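Local coordinates for ABC transporter substrate-binding protein-branched chain amino acid transport (Streptococcus pneumoniae, PDB 4GNR), which binds isoleucine and probably delivers branched-chain amino acids to an ABC transporter as its substrate-binding protein, at residues Lys144-Tyr149 against Gly170-Asp175. Sequence-based numbering, arbitrary orientation.
Sequences KKVVLY and GEIVAD
The carboxylates of Asp175 and Glu171 are the flat groups that meet the other strand, and they lie on opposite faces of this parallel pair. Asp175 runs beside Leu148, with OD1 3.8 Å from Leu148 CD2. Its OD2 makes a salt bridge to Arg165 of helix 155-167. Glu171 lies alongside Lys145 and points the same way. Its OE1 is 3.7 Å from Lys145 CE, but 4.4 Å from Lys145 NZ, beyond a salt bridge. On the Asp175 face, Val146 CG2 meets Ile172 CG1 and Leu148 CB meets Ile172 CG2; Phe164 of the same helix covers Val146 and Ile172. On the Glu171 face, Val147 touches Ala174 CB. Val173 sits where strand 171-178 turns a corner. Its side chain crosses that of Lys145 at about a right angle, with Val173 CG1 3.7 Å from Lys145 CB; CG2 lies 3.5 Å from Val146 O. That oxygen accepts Val173 N at 2.8 Å, in a bent bond (146°). Val173 is extra in the register: Val146 pairs with Ile172, and Leu148 N then bonds Ala174 O at 2.9 Å. Both strands belong to one beta-alpha-beta unit, 171-178 outermost in its sheet. Backbone bonds and apolar packing thus join them, while the Lys145-Glu171 attraction is probably modest in its exposed setting.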
loop_
_atom_site.group_PDB
_atom_site.type_symbol
_atom_site.label_atom_id
_atom_site.label_comp_id
_atom_site.label_asym_id
_atom_site.label_seq_id
_atom_site.Cartn_x
_atom_site.Cartn_y
_atom_site.Cartn_z
ATOM N N LYS A 144 24.895 -4.369 12.109
ATOM C CA LYS A 144 26.099 -3.943 11.380
ATOM C C LYS A 144 26.306 -4.773 10.100
ATOM O O LYS A 144 27.113 -4.419 9.242
ATOM C CB LYS A 144 27.334 -4.028 12.267
ATOM C CG LYS A 144 27.257 -3.144 13.509
ATOM C CD LYS A 144 28.533 -3.203 14.343
ATOM C CE LYS A 144 29.745 -2.689 13.580
ATOM N NZ LYS A 144 29.598 -1.263 13.184
ATOM N N LYS A 145 25.582 -5.875 9.967
ATOM C CA LYS A 145 25.680 -6.711 8.762
ATOM C C LYS A 145 24.265 -7.198 8.468
ATOM O O LYS A 145 23.557 -7.610 9.373
ATOM C CB LYS A 145 26.658 -7.889 8.902
ATOM C CG LYS A 145 28.115 -7.513 9.134
ATOM C CD LYS A 145 28.991 -8.757 9.286
ATOM C CE LYS A 145 30.445 -8.412 9.553
ATOM N NZ LYS A 145 31.295 -9.622 9.743
ATOM N N VAL A 146 23.862 -7.147 7.202
ATOM C CA VAL A 146 22.531 -7.566 6.770
ATOM C C VAL A 146 22.618 -8.318 5.447
ATOM O O VAL A 146 23.598 -8.237 4.705
ATOM C CB VAL A 146 21.555 -6.381 6.506
ATOM C CG1 VAL A 146 21.366 -5.553 7.766
ATOM C CG2 VAL A 146 22.016 -5.551 5.315
ATOM N N VAL A 147 21.564 -9.095 5.222
ATOM C CA VAL A 147 21.301 -9.731 3.976
ATOM C C VAL A 147 20.172 -8.880 3.309
ATOM O O VAL A 147 19.227 -8.497 3.954
ATOM C CB VAL A 147 20.774 -11.170 4.098
ATOM C CG1 VAL A 147 20.289 -11.711 2.766
ATOM C CG2 VAL A 147 21.835 -12.080 4.700
ATOM N N LEU A 148 20.299 -8.603 2.017
ATOM C CA LEU A 148 19.293 -7.880 1.208
ATOM C C LEU A 148 18.787 -8.938 0.198
ATOM O O LEU A 148 19.601 -9.521 -0.548
ATOM C CB LEU A 148 19.883 -6.650 0.534
ATOM C CG LEU A 148 18.931 -5.774 -0.287
ATOM C CD1 LEU A 148 17.719 -5.295 0.540
ATOM C CD2 LEU A 148 19.697 -4.589 -0.882
ATOM N N TYR A 149 17.466 -9.159 0.162
ATOM C CA TYR A 149 16.846 -10.231 -0.679
ATOM C C TYR A 149 15.644 -9.590 -1.340
ATOM O O TYR A 149 14.644 -9.340 -0.693
ATOM C CB TYR A 149 16.549 -11.409 0.242
ATOM C CG TYR A 149 16.123 -12.709 -0.418
ATOM C CD1 TYR A 149 16.664 -13.128 -1.609
ATOM C CD2 TYR A 149 15.334 -13.602 0.269
ATOM C CE1 TYR A 149 16.331 -14.394 -2.153
ATOM C CE2 TYR A 149 15.009 -14.853 -0.254
ATOM C CZ TYR A 149 15.510 -15.243 -1.460
ATOM O OH TYR A 149 15.214 -16.482 -1.981
ATOM N N GLY A 170 26.375 -0.166 7.079
ATOM C CA GLY A 170 26.889 -1.442 7.529
ATOM C C GLY A 170 27.272 -2.255 6.293
ATOM O O GLY A 170 27.365 -1.736 5.172
ATOM N N GLU A 171 27.552 -3.531 6.508
ATOM C CA GLU A 171 27.936 -4.399 5.409
ATOM C C GLU A 171 26.779 -5.279 4.949
ATOM O O GLU A 171 26.091 -5.897 5.754
ATOM C CB GLU A 171 29.115 -5.306 5.786
ATOM C CG GLU A 171 29.573 -6.206 4.623
ATOM C CD GLU A 171 30.704 -7.154 4.979
ATOM O OE1 GLU A 171 31.139 -7.143 6.149
ATOM O OE2 GLU A 171 31.145 -7.923 4.089
ATOM N N ILE A 172 26.538 -5.272 3.649
ATOM C CA ILE A 172 25.535 -6.126 3.019
ATOM C C ILE A 172 26.347 -7.393 2.680
ATOM O O ILE A 172 27.117 -7.431 1.709
ATOM C CB ILE A 172 24.873 -5.471 1.802
ATOM C CG1 ILE A 172 24.144 -4.184 2.221
ATOM C CG2 ILE A 172 23.877 -6.434 1.177
ATOM C CD1 ILE A 172 23.429 -3.438 1.090
ATOM N N VAL A 173 26.178 -8.418 3.510
ATOM C CA VAL A 173 26.949 -9.680 3.383
ATOM C C VAL A 173 26.459 -10.608 2.284
ATOM O O VAL A 173 27.187 -11.516 1.869
ATOM C CB VAL A 173 27.073 -10.418 4.726
ATOM C CG1 VAL A 173 27.779 -9.530 5.753
ATOM C CG2 VAL A 173 25.758 -10.943 5.237
ATOM N N ALA A 174 25.225 -10.411 1.843
ATOM C CA ALA A 174 24.661 -11.189 0.752
ATOM C C ALA A 174 23.585 -10.273 0.153
ATOM O O ALA A 174 22.803 -9.664 0.879
ATOM C CB ALA A 174 24.087 -12.547 1.190
ATOM N N ASP A 175 23.554 -10.185 -1.170
ATOM C CA ASP A 175 22.611 -9.310 -1.904
ATOM C C ASP A 175 22.105 -10.266 -2.981
ATOM O O ASP A 175 22.767 -10.492 -4.003
ATOM C CB ASP A 175 23.387 -8.082 -2.427
ATOM C CG ASP A 175 22.499 -6.923 -2.868
ATOM O OD1 ASP A 175 21.310 -7.105 -3.160
ATOM O OD2 ASP A 175 23.026 -5.788 -2.950
#